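Local coordinates for lipopolysaccharide biosynthesis protein wbpB (Thermus thermophilus, PDB 3O9Z) that acts as an NAD-dependent sugar dehydrogenase, probably oxidising a nucleotide-linked sugar on the way to 2,3-diacetamido-2,3-dideoxy-D-mannuronic acid, at residues A[85-93]-A[115-126]; A[137-145]-A[249-257]. All coordinates share one frame; numbering follows the deposited sequence. Where two conformers were deposited one is given.

Interaction 1: A[85-93]-A[115-126]; sequences HYPQIRMAL and LKELEARTGRRV. With NAD (nicotinamide-adenine-dinucleotide), chain E.
Leu-93 and Leu-115 interlock as reciprocal knobs: the first lodges among Leu-115, Leu-118, Glu-119 and Thr-122, the second among Tyr-86, Ile-89, Arg-90 and Leu-93. Leu-115 CD2 lies 3.6 Å from Ile-89 CG2 and also meets Tyr-86 CE1, its side chain running past the ring in the opposite direction. Ile-89 CG2, anti to the backbone N, reaches Val-126 CG2 at 3.7 Å. Leu-93 divides its methyls, CD1 against Leu-118 CB and CD2 3.6 Å from Arg-124 CB. The helix axes are 10.6 Å apart and 9° from parallel, as expected of successive helices on one face of a Rossmann fold, here the NAD-binding domain; at the N-terminal end of helix 85-93, His-85 NE2 lies 2.9 Å from NAD O3D, which sits in plane at the ring's edge.

Between the two segments the contact is apolar; polar bonds run within each segment and out to the second subunit. Arg-90 NH2 donates to Tyr-86 OH (2.7 Å), close to its guanidinium plane, and this arginine forms salt bridges with Glu-64 and Asp-65 of the second subunit. Glu-119 OE2 takes Val-126 N on its anti lone pair (2.9 Å) and Arg-125 NE from above the carboxylate plane. Thr-122 OG1 donates to Leu-118 O and accepts from Arg-124 N in an ST turn; a valine in its place would probably leave Arg-124 N without this acceptor and the turn less firmly held.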
loop_
_atom_site.group_PDB
_atom_site.type_symbol
_atom_site.label_atom_id
_atom_site.label_comp_id
_atom_site.label_asym_id
_atom_site.label_seq_id
_atom_site.Cartn_x
_atom_site.Cartn_y
_atom_site.Cartn_z
ATOM N N HIS A 85 -11.050 -11.711 -8.653
ATOM C CA HIS A 85 -12.230 -11.827 -9.476
ATOM C C HIS A 85 -13.331 -12.633 -8.757
ATOM O O HIS A 85 -14.470 -12.135 -8.701
ATOM C CB HIS A 85 -11.905 -12.450 -10.847
ATOM C CG HIS A 85 -11.017 -11.601 -11.720
ATOM N ND1 HIS A 85 -10.596 -12.027 -12.960
ATOM C CD2 HIS A 85 -10.396 -10.413 -11.491
ATOM C CE1 HIS A 85 -9.793 -11.109 -13.485
ATOM N NE2 HIS A 85 -9.667 -10.113 -12.626
ATOM N N TYR A 86 -12.980 -13.799 -8.237
ATOM C CA TYR A 86 -14.003 -14.652 -7.569
ATOM C C TYR A 86 -14.710 -13.848 -6.442
ATOM O O TYR A 86 -15.962 -13.785 -6.494
ATOM C CB TYR A 86 -13.357 -15.940 -7.040
ATOM C CG TYR A 86 -14.308 -16.744 -6.169
ATOM C CD1 TYR A 86 -15.407 -17.345 -6.755
ATOM C CD2 TYR A 86 -14.045 -16.939 -4.830
ATOM C CE1 TYR A 86 -16.284 -18.102 -5.977
ATOM C CE2 TYR A 86 -14.918 -17.708 -4.028
ATOM C CZ TYR A 86 -15.992 -18.299 -4.665
ATOM O OH TYR A 86 -16.869 -19.100 -3.920
ATOM N N PRO A 87 -13.951 -13.300 -5.449
ATOM C CA PRO A 87 -14.699 -12.656 -4.342
ATOM C C PRO A 87 -15.414 -11.394 -4.775
ATOM O O PRO A 87 -16.380 -11.000 -4.081
ATOM C CB PRO A 87 -13.659 -12.447 -3.248
ATOM C CG PRO A 87 -12.340 -12.369 -4.055
ATOM C CD PRO A 87 -12.526 -13.462 -5.114
ATOM N N GLN A 88 -14.951 -10.691 -5.820
ATOM C CA GLN A 88 -15.652 -9.534 -6.344
ATOM C C GLN A 88 -16.909 -9.867 -7.132
ATOM O O GLN A 88 -17.889 -9.134 -7.133
ATOM C CB GLN A 88 -14.762 -8.515 -7.113
ATOM C CG GLN A 88 -13.714 -7.929 -6.187
ATOM C CD GLN A 88 -12.918 -6.823 -6.813
ATOM O OE1 GLN A 88 -12.730 -6.753 -8.022
ATOM N NE2 GLN A 88 -12.505 -5.900 -5.941
ATOM N N ILE A 89 -16.856 -11.013 -7.825
ATOM C CA ILE A 89 -18.072 -11.561 -8.413
ATOM C C ILE A 89 -19.020 -12.013 -7.276
ATOM O O ILE A 89 -20.198 -11.673 -7.381
ATOM C CB ILE A 89 -17.717 -12.765 -9.289
ATOM C CG1 ILE A 89 -16.951 -12.345 -10.564
ATOM C CG2 ILE A 89 -19.017 -13.513 -9.648
ATOM C CD1 ILE A 89 -16.122 -13.529 -11.139
ATOM N N ARG A 90 -18.531 -12.565 -6.169
ATOM C CA ARG A 90 -19.452 -12.917 -5.047
ATOM C C ARG A 90 -20.071 -11.599 -4.538
ATOM O O ARG A 90 -21.252 -11.570 -4.153
ATOM C CB ARG A 90 -18.683 -13.574 -3.909
ATOM C CG ARG A 90 -18.168 -14.964 -4.287
ATOM C CD ARG A 90 -19.126 -16.064 -4.009
ATOM N NE ARG A 90 -19.576 -16.091 -2.616
ATOM C CZ ARG A 90 -19.100 -16.896 -1.666
ATOM N NH1 ARG A 90 -19.624 -16.844 -0.448
ATOM N NH2 ARG A 90 -18.143 -17.797 -1.882
ATOM N N MET A 91 -19.321 -10.495 -4.500
ATOM C CA MET A 91 -19.860 -9.220 -4.025
ATOM C C MET A 91 -20.948 -8.734 -4.981
ATOM O O MET A 91 -22.035 -8.294 -4.529
ATOM C CB MET A 91 -18.715 -8.199 -3.947
ATOM C CG MET A 91 -19.144 -6.737 -3.675
ATOM S SD MET A 91 -17.702 -5.650 -3.216
ATOM C CE MET A 91 -16.678 -5.614 -4.699
ATOM N N ALA A 92 -20.690 -8.730 -6.290
ATOM C CA ALA A 92 -21.667 -8.320 -7.280
ATOM C C ALA A 92 -22.978 -9.104 -6.998
ATOM O O ALA A 92 -24.066 -8.496 -6.877
ATOM C CB ALA A 92 -21.181 -8.603 -8.701
ATOM N N LEU A 93 -22.853 -10.413 -6.900
ATOM C CA LEU A 93 -24.071 -11.237 -6.817
ATOM C C LEU A 93 -24.824 -10.915 -5.535
ATOM O O LEU A 93 -26.080 -10.927 -5.505
ATOM C CB LEU A 93 -23.770 -12.736 -6.970
ATOM C CG LEU A 93 -23.031 -13.216 -8.217
ATOM C CD1 LEU A 93 -22.812 -14.720 -8.173
ATOM C CD2 LEU A 93 -23.728 -12.783 -9.502
ATOM N N LEU A 115 -19.745 -20.420 -7.899
ATOM C CA LEU A 115 -20.458 -19.408 -8.649
ATOM C C LEU A 115 -21.730 -19.862 -9.338
ATOM O O LEU A 115 -22.720 -19.146 -9.322
ATOM C CB LEU A 115 -19.537 -18.593 -9.593
ATOM C CG LEU A 115 -18.395 -17.767 -9.010
ATOM C CD1 LEU A 115 -17.766 -17.041 -10.243
ATOM C CD2 LEU A 115 -18.993 -16.737 -8.018
ATOM N N LYS A 116 -21.729 -21.110 -9.807
ATOM C CA LYS A 116 -22.957 -21.671 -10.352
ATOM C C LYS A 116 -24.041 -21.741 -9.263
ATOM O O LYS A 116 -25.173 -21.351 -9.472
ATOM C CB LYS A 116 -22.645 -23.051 -10.953
ATOM C CG LYS A 116 -21.853 -22.997 -12.253
ATOM C CD LYS A 116 -22.665 -22.445 -13.406
ATOM C CE LYS A 116 -23.638 -23.498 -13.944
ATOM N NZ LYS A 116 -24.313 -23.044 -15.199
ATOM N N GLU A 117 -23.642 -22.173 -8.068
ATOM C CA GLU A 117 -24.609 -22.247 -6.949
ATOM C C GLU A 117 -25.148 -20.849 -6.642
ATOM O O GLU A 117 -26.329 -20.680 -6.290
ATOM C CB GLU A 117 -23.935 -22.852 -5.709
ATOM C CG GLU A 117 -23.647 -24.343 -5.895
ATOM C CD GLU A 117 -22.910 -24.973 -4.727
ATOM O OE1 GLU A 117 -22.680 -24.286 -3.703
ATOM O OE2 GLU A 117 -22.594 -26.179 -4.829
ATOM N N LEU A 118 -24.275 -19.837 -6.679
ATOM C CA LEU A 118 -24.667 -18.527 -6.187
ATOM C C LEU A 118 -25.486 -17.808 -7.259
ATOM O O LEU A 118 -26.362 -16.977 -6.968
ATOM C CB LEU A 118 -23.401 -17.750 -5.792
ATOM C CG LEU A 118 -22.824 -18.220 -4.452
ATOM C CD1 LEU A 118 -21.410 -17.665 -4.183
ATOM C CD2 LEU A 118 -23.800 -17.829 -3.344
ATOM N N GLU A 119 -25.277 -18.156 -8.518
ATOM C CA GLU A 119 -26.124 -17.641 -9.604
ATOM C C GLU A 119 -27.564 -18.183 -9.362
ATOM O O GLU A 119 -28.518 -17.444 -9.554
ATOM C CB GLU A 119 -25.668 -18.222 -10.947
ATOM C CG GLU A 119 -24.537 -17.444 -11.661
ATOM C CD GLU A 119 -24.390 -17.837 -13.139
ATOM O OE1 GLU A 119 -24.826 -18.954 -13.548
ATOM O OE2 GLU A 119 -23.885 -17.010 -13.922
ATOM N N ALA A 120 -27.688 -19.449 -8.978
ATOM C CA ALA A 120 -28.990 -20.044 -8.637
ATOM C C ALA A 120 -29.646 -19.433 -7.414
ATOM O O ALA A 120 -30.871 -19.242 -7.364
ATOM C CB ALA A 120 -28.860 -21.545 -8.472
ATOM N N ARG A 121 -28.848 -19.096 -6.407
ATOM C CA ARG A 121 -29.419 -18.487 -5.210
ATOM C C ARG A 121 -29.898 -17.073 -5.475
ATOM O O ARG A 121 -30.925 -16.652 -4.909
ATOM C CB ARG A 121 -28.428 -18.494 -4.054
ATOM C CG ARG A 121 -28.860 -17.575 -2.912
ATOM C CD ARG A 121 -27.906 -17.732 -1.741
ATOM N NE ARG A 121 -27.814 -19.136 -1.346
ATOM C CZ ARG A 121 -26.792 -19.649 -0.670
ATOM N NH1 ARG A 121 -25.783 -18.863 -0.317
ATOM N NH2 ARG A 121 -26.783 -20.937 -0.345
ATOM N N THR A 122 -29.146 -16.302 -6.268
ATOM C CA THR A 122 -29.355 -14.877 -6.455
ATOM C C THR A 122 -30.094 -14.505 -7.693
ATOM O O THR A 122 -30.560 -13.360 -7.796
ATOM C CB THR A 122 -28.033 -14.056 -6.539
ATOM O OG1 THR A 122 -27.333 -14.347 -7.781
ATOM C CG2 THR A 122 -27.229 -14.318 -5.263
ATOM N N GLY A 123 -30.308 -15.452 -8.608
ATOM C CA GLY A 123 -30.877 -15.058 -9.902
ATOM C C GLY A 123 -30.092 -14.127 -10.776
ATOM O O GLY A 123 -30.596 -13.600 -11.758
ATOM N N ARG A 124 -28.799 -13.967 -10.470
ATOM C CA ARG A 124 -27.958 -13.094 -11.289
ATOM C C ARG A 124 -26.988 -13.956 -12.099
ATOM O O ARG A 124 -26.895 -15.186 -11.874
ATOM C CB ARG A 124 -27.138 -12.154 -10.389
ATOM C CG ARG A 124 -28.012 -11.403 -9.402
ATOM C CD ARG A 124 -29.005 -10.515 -10.098
ATOM N NE ARG A 124 -29.858 -9.845 -9.114
ATOM C CZ ARG A 124 -30.704 -8.849 -9.353
ATOM N NH1 ARG A 124 -31.489 -8.387 -8.382
ATOM N NH2 ARG A 124 -30.857 -8.424 -10.608
ATOM N N ARG A 125 -26.280 -13.282 -13.008
ATOM C CA ARG A 125 -25.348 -13.957 -13.943
ATOM C C ARG A 125 -23.926 -13.401 -13.887
ATOM O O ARG A 125 -23.717 -12.191 -13.696
ATOM C CB ARG A 125 -25.864 -13.846 -15.366
ATOM C CG ARG A 125 -27.196 -14.652 -15.585
ATOM C CD ARG A 125 -27.054 -16.157 -15.363
ATOM N NE ARG A 125 -25.985 -16.762 -16.165
ATOM C CZ ARG A 125 -26.032 -16.997 -17.470
ATOM N NH1 ARG A 125 -24.981 -17.548 -18.075
ATOM N NH2 ARG A 125 -27.122 -16.742 -18.176
ATOM N N VAL A 126 -22.994 -14.303 -14.185
ATOM C CA VAL A 126 -21.556 -14.011 -14.255
ATOM C C VAL A 126 -21.077 -14.121 -15.683
ATOM O O VAL A 126 -21.208 -15.213 -16.266
ATOM C CB VAL A 126 -20.809 -15.004 -13.396
ATOM C CG1 VAL A 126 -19.298 -14.632 -13.377
ATOM C CG2 VAL A 126 -21.414 -15.044 -11.978
HETATM P PA NAD E . -2.862 -3.519 -13.213
HETATM O O1A NAD E . -2.444 -2.472 -14.176
HETATM O O2A NAD E . -1.903 -4.094 -12.158
HETATM O O5B NAD E . -4.110 -2.832 -12.529
HETATM C C5B NAD E . -4.686 -3.567 -11.486
HETATM C C4B NAD E . -5.561 -2.603 -10.648
HETATM O O4B NAD E . -6.337 -3.334 -9.664
HETATM C C3B NAD E . -4.624 -1.675 -9.826
HETATM O O3B NAD E . -4.915 -0.284 -10.071
HETATM C C2B NAD E . -4.838 -2.102 -8.364
HETATM O O2B NAD E . -4.691 -1.049 -7.400
HETATM C C1B NAD E . -6.333 -2.525 -8.480
HETATM N N9A NAD E . -6.726 -3.368 -7.321
HETATM C C8A NAD E . -6.041 -4.114 -6.411
HETATM N N7A NAD E . -6.870 -4.649 -5.518
HETATM C C5A NAD E . -8.129 -4.174 -5.789
HETATM C C6A NAD E . -9.437 -4.344 -5.195
HETATM N N6A NAD E . -9.584 -5.091 -4.057
HETATM N N1A NAD E . -10.393 -3.697 -5.852
HETATM C C2A NAD E . -10.338 -2.946 -6.944
HETATM N N3A NAD E . -9.116 -2.749 -7.503
HETATM C C4A NAD E . -8.075 -3.379 -6.946
HETATM O O3 NAD E . -3.435 -4.766 -14.035
HETATM P PN NAD E . -4.200 -4.858 -15.395
HETATM O O1N NAD E . -3.201 -5.223 -16.493
HETATM O O2N NAD E . -5.081 -3.655 -15.582
HETATM O O5D NAD E . -5.030 -6.215 -15.243
HETATM C C5D NAD E . -6.282 -6.035 -14.630
HETATM C C4D NAD E . -7.115 -7.274 -15.004
HETATM O O4D NAD E . -7.370 -7.147 -16.421
HETATM C C3D NAD E . -6.451 -8.638 -14.768
HETATM O O3D NAD E . -7.541 -9.574 -14.490
HETATM C C2D NAD E . -5.911 -8.959 -16.171
HETATM O O2D NAD E . -5.836 -10.355 -16.416
HETATM C C1D NAD E . -6.880 -8.286 -17.151
HETATM N N1N NAD E . -6.256 -7.917 -18.421
HETATM C C2N NAD E . -6.848 -8.244 -19.550
HETATM C C3N NAD E . -6.366 -7.937 -20.806
HETATM C C7N NAD E . -7.134 -8.454 -21.953
HETATM O O7N NAD E . -8.348 -8.736 -21.864
HETATM N N7N NAD E . -6.462 -8.459 -23.099
HETATM C C4N NAD E . -5.174 -7.203 -20.869
HETATM C C5N NAD E . -4.617 -6.795 -19.656
HETATM C C6N NAD E . -5.165 -7.136 -18.421
#

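Interaction 2: A[137-145]-A[249-257]; sequences SLLALKERL and IAVDGEEVE
Leu-141 pushes its forked end from helix 137-145 toward the hairpin 249-257, where Ile-249, Val-251 and Val-256 line the receiving surface. With its CG anti to the backbone N (chi1 176°), Leu-141 presents CD2 to Ile-249 CG2 at 3.7 Å. Looser contacts of 4.4 Å join Leu-141 CD1 to Val-251 CG2 and Leu-141 CD2 to Val-256 CG2. One turn earlier, Leu-138 brings CD2 between two bumps of the hairpin, 4.0 Å from Val-256 CG1 and 4.1 Å from Ile-249 CG2. One turn later, Leu-145 CD2 meets Val-251 CG1 at 3.9 Å. Val-256 is itself a bump against the helix: CG1 faces Ser-137 CB and Leu-138 CD2, and CG2 lies against the edge of the Arg-144 guanidinium, near its plane.

Beside this apolar surface Arg-144 bends at chi3 (-59°), which lays one guanidinium face over Leu-141 CA. Its charge is linked to Glu-254 through water: Arg-144 NE and NH2 each donate to a separate water, and both waters donate to Glu-254 OE1. The charged atoms themselves stay apart, with Arg-144 NE 4.8 Å from Glu-254 OE1, so the link is solvent-mediated rather than a direct salt bridge.

The receiving strands are joined by a type I' turn from Val-251 to Glu-254, and the helix axis runs 151° from strand 254-257. This is helix-on-sheet packing at the edge of the C-terminal alpha/beta domain of the Gfo/Idh/MocA family, with helix 137-145 laid over the last hairpin of its mixed sheet.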
loop_
_atom_site.group_PDB
_atom_site.type_symbol
_atom_site.label_atom_id
_atom_site.label_comp_id
_atom_site.label_asym_id
_atom_site.label_seq_id
_atom_site.Cartn_x
_atom_site.Cartn_y
_atom_site.Cartn_z
ATOM N N SER A 137 -10.974 -12.556 -37.352
ATOM C CA SER A 137 -10.211 -13.596 -38.044
ATOM C C SER A 137 -10.461 -14.960 -37.415
ATOM O O SER A 137 -10.405 -16.002 -38.076
ATOM C CB SER A 137 -8.712 -13.302 -37.948
ATOM O OG SER A 137 -8.371 -12.209 -38.776
ATOM N N LEU A 138 -10.681 -14.936 -36.110
ATOM C CA LEU A 138 -10.881 -16.176 -35.380
ATOM C C LEU A 138 -12.336 -16.658 -35.480
ATOM O O LEU A 138 -12.592 -17.859 -35.557
ATOM C CB LEU A 138 -10.401 -16.015 -33.921
ATOM C CG LEU A 138 -8.909 -15.643 -33.826
ATOM C CD1 LEU A 138 -8.592 -15.457 -32.355
ATOM C CD2 LEU A 138 -8.093 -16.815 -34.428
ATOM N N LEU A 139 -13.295 -15.736 -35.550
ATOM C CA LEU A 139 -14.655 -16.122 -35.913
ATOM C C LEU A 139 -14.675 -16.759 -37.304
ATOM O O LEU A 139 -15.392 -17.738 -37.512
ATOM C CB LEU A 139 -15.580 -14.919 -35.845
ATOM C CG LEU A 139 -16.054 -14.448 -34.474
ATOM C CD1 LEU A 139 -16.573 -13.002 -34.561
ATOM C CD2 LEU A 139 -17.116 -15.388 -33.932
ATOM N N ALA A 140 -13.921 -16.200 -38.241
ATOM C CA ALA A 140 -13.861 -16.731 -39.611
ATOM C C ALA A 140 -13.258 -18.147 -39.602
ATOM O O ALA A 140 -13.764 -19.077 -40.256
ATOM C CB ALA A 140 -13.074 -15.777 -40.511
ATOM N N LEU A 141 -12.167 -18.313 -38.858
ATOM C CA LEU A 141 -11.547 -19.625 -38.681
ATOM C C LEU A 141 -12.514 -20.660 -38.127
ATOM O O LEU A 141 -12.563 -21.808 -38.615
ATOM C CB LEU A 141 -10.315 -19.494 -37.781
ATOM C CG LEU A 141 -9.583 -20.785 -37.396
ATOM C CD1 LEU A 141 -9.161 -21.559 -38.655
ATOM C CD2 LEU A 141 -8.334 -20.393 -36.594
ATOM N N LYS A 142 -13.272 -20.290 -37.100
ATOM C CA LYS A 142 -14.200 -21.209 -36.489
ATOM C C LYS A 142 -15.256 -21.663 -37.488
ATOM O O LYS A 142 -15.639 -22.828 -37.513
ATOM C CB LYS A 142 -14.817 -20.601 -35.232
ATOM C CG LYS A 142 -15.816 -21.534 -34.586
ATOM C CD LYS A 142 -16.427 -20.981 -33.321
ATOM C CE LYS A 142 -16.998 -22.088 -32.463
ATOM N NZ LYS A 142 -18.366 -22.408 -32.949
ATOM N N GLU A 143 -15.696 -20.753 -38.349
ATOM C CA GLU A 143 -16.682 -21.139 -39.352
ATOM C C GLU A 143 -16.104 -22.150 -40.326
ATOM O O GLU A 143 -16.769 -23.136 -40.661
ATOM C CB GLU A 143 -17.197 -19.899 -40.082
ATOM C CG GLU A 143 -18.102 -19.088 -39.198
ATOM C CD GLU A 143 -19.155 -19.961 -38.542
ATOM O OE1 GLU A 143 -20.059 -20.420 -39.277
ATOM O OE2 GLU A 143 -19.062 -20.210 -37.313
ATOM N N ARG A 144 -14.874 -21.911 -40.774
ATOM C CA ARG A 144 -14.239 -22.803 -41.738
ATOM C C ARG A 144 -14.039 -24.189 -41.134
ATOM O O ARG A 144 -14.173 -25.194 -41.836
ATOM C CB ARG A 144 -12.895 -22.267 -42.221
ATOM C CG ARG A 144 -12.935 -20.997 -43.067
ATOM C CD ARG A 144 -11.595 -20.687 -43.705
ATOM N NE ARG A 144 -10.491 -20.509 -42.761
ATOM C CZ ARG A 144 -10.190 -19.353 -42.177
ATOM N NH1 ARG A 144 -10.949 -18.288 -42.398
ATOM N NH2 ARG A 144 -9.163 -19.268 -41.347
ATOM N N LEU A 145 -13.718 -24.252 -39.840
ATOM C CA LEU A 145 -13.507 -25.536 -39.169
ATOM C C LEU A 145 -14.785 -26.362 -39.031
ATOM O O LEU A 145 -14.742 -27.595 -39.073
ATOM C CB LEU A 145 -12.890 -25.307 -37.781
ATOM C CG LEU A 145 -11.416 -24.909 -37.852
ATOM C CD1 LEU A 145 -10.995 -24.253 -36.528
ATOM C CD2 LEU A 145 -10.530 -26.108 -38.166
ATOM N N ILE A 249 -2.183 -19.058 -34.627
ATOM C CA ILE A 249 -2.761 -20.409 -34.630
ATOM C C ILE A 249 -2.593 -20.992 -36.026
ATOM O O ILE A 249 -3.063 -20.421 -37.035
ATOM C CB ILE A 249 -4.198 -20.469 -34.093
ATOM C CG1 ILE A 249 -4.689 -21.924 -34.078
ATOM C CG2 ILE A 249 -5.149 -19.573 -34.894
ATOM C CD1 ILE A 249 -5.989 -22.102 -33.289
ATOM N N ALA A 250 -1.892 -22.120 -36.115
ATOM C CA ALA A 250 -1.667 -22.773 -37.423
ATOM C C ALA A 250 -2.401 -24.102 -37.448
ATOM O O ALA A 250 -2.124 -24.985 -36.633
ATOM C CB ALA A 250 -0.168 -22.972 -37.688
ATOM N N VAL A 251 -3.386 -24.233 -38.336
ATOM C CA VAL A 251 -4.258 -25.401 -38.326
ATOM C C VAL A 251 -4.011 -26.169 -39.626
ATOM O O VAL A 251 -4.194 -25.639 -40.726
ATOM C CB VAL A 251 -5.746 -25.008 -38.275
ATOM C CG1 VAL A 251 -6.625 -26.246 -38.344
ATOM C CG2 VAL A 251 -6.038 -24.173 -37.011
ATOM N N ASP A 252 -3.554 -27.408 -39.479
ATOM C CA ASP A 252 -3.214 -28.254 -40.620
ATOM C C ASP A 252 -2.294 -27.483 -41.581
ATOM O O ASP A 252 -2.499 -27.535 -42.797
ATOM C CB ASP A 252 -4.503 -28.666 -41.350
ATOM C CG ASP A 252 -5.274 -29.777 -40.643
ATOM O OD1 ASP A 252 -4.904 -30.203 -39.521
ATOM O OD2 ASP A 252 -6.274 -30.237 -41.248
ATOM N N GLY A 253 -1.313 -26.749 -41.050
ATOM C CA GLY A 253 -0.385 -25.950 -41.866
ATOM C C GLY A 253 -0.799 -24.586 -42.403
ATOM O O GLY A 253 -0.035 -23.930 -43.114
ATOM N N GLU A 254 -2.010 -24.144 -42.091
ATOM C CA GLU A 254 -2.453 -22.797 -42.461
ATOM C C GLU A 254 -2.375 -21.820 -41.291
ATOM O O GLU A 254 -2.983 -22.075 -40.252
ATOM C CB GLU A 254 -3.928 -22.844 -42.817
ATOM C CG GLU A 254 -4.227 -23.695 -44.023
ATOM C CD GLU A 254 -5.578 -23.334 -44.592
ATOM O OE1 GLU A 254 -6.359 -22.725 -43.825
ATOM O OE2 GLU A 254 -5.840 -23.633 -45.779
ATOM N N GLU A 255 -1.837 -20.634 -41.552
ATOM C CA GLU A 255 -1.457 -19.672 -40.522
ATOM C C GLU A 255 -2.515 -18.589 -40.300
ATOM O O GLU A 255 -2.893 -17.873 -41.230
ATOM C CB GLU A 255 -0.119 -19.046 -40.949
ATOM C CG GLU A 255 0.262 -17.711 -40.311
ATOM C CD GLU A 255 0.720 -17.916 -38.881
ATOM O OE1 GLU A 255 0.122 -18.812 -38.258
ATOM O OE2 GLU A 255 1.657 -17.236 -38.402
ATOM N N VAL A 256 -2.978 -18.412 -39.066
ATOM C CA VAL A 256 -3.728 -17.192 -38.719
ATOM C C VAL A 256 -2.992 -16.432 -37.616
ATOM O O VAL A 256 -2.886 -16.940 -36.499
ATOM C CB VAL A 256 -5.179 -17.530 -38.315
ATOM C CG1 VAL A 256 -5.960 -16.290 -37.828
ATOM C CG2 VAL A 256 -5.941 -18.176 -39.489
ATOM N N GLU A 257 -2.460 -15.246 -37.931
ATOM C CA GLU A 257 -1.817 -14.402 -36.917
ATOM C C GLU A 257 -2.855 -13.369 -36.508
ATOM O O GLU A 257 -3.366 -12.659 -37.378
ATOM C CB GLU A 257 -0.517 -13.729 -37.419
ATOM C CG GLU A 257 0.508 -13.341 -36.315
ATOM C CD GLU A 257 0.100 -12.174 -35.423
ATOM O OE1 GLU A 257 0.766 -11.950 -34.370
ATOM O OE2 GLU A 257 -0.879 -11.473 -35.780
HETATM O O HOH W 1 -6.746 -21.146 -41.170
HETATM O O HOH W 2 -8.659 -22.892 -42.000
#

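In the fold
From the N terminus, helix 85-94 leads into strand 98-101, then helix 109-122, and interaction 1 closes this short loop, with 21 residues between its segments, inside the NAD-binding domain. The chain leaves through strand 126-128 and reaches helix 136-146, the first half of interaction 2. That contact closes only after another 103 residues, which include strands 152-160, 199-207, 211-218 and 221-228, when the hairpin 249-257 returns to the helix. The two loops are therefore in series, neither nested nor crossed. Their centres are about 34 Å apart, on opposite sides of the chain's centre, and their nearest atoms about 17 Å: one ties neighbouring Rossmann helices, the other a helix to the edge of the six-stranded sheet.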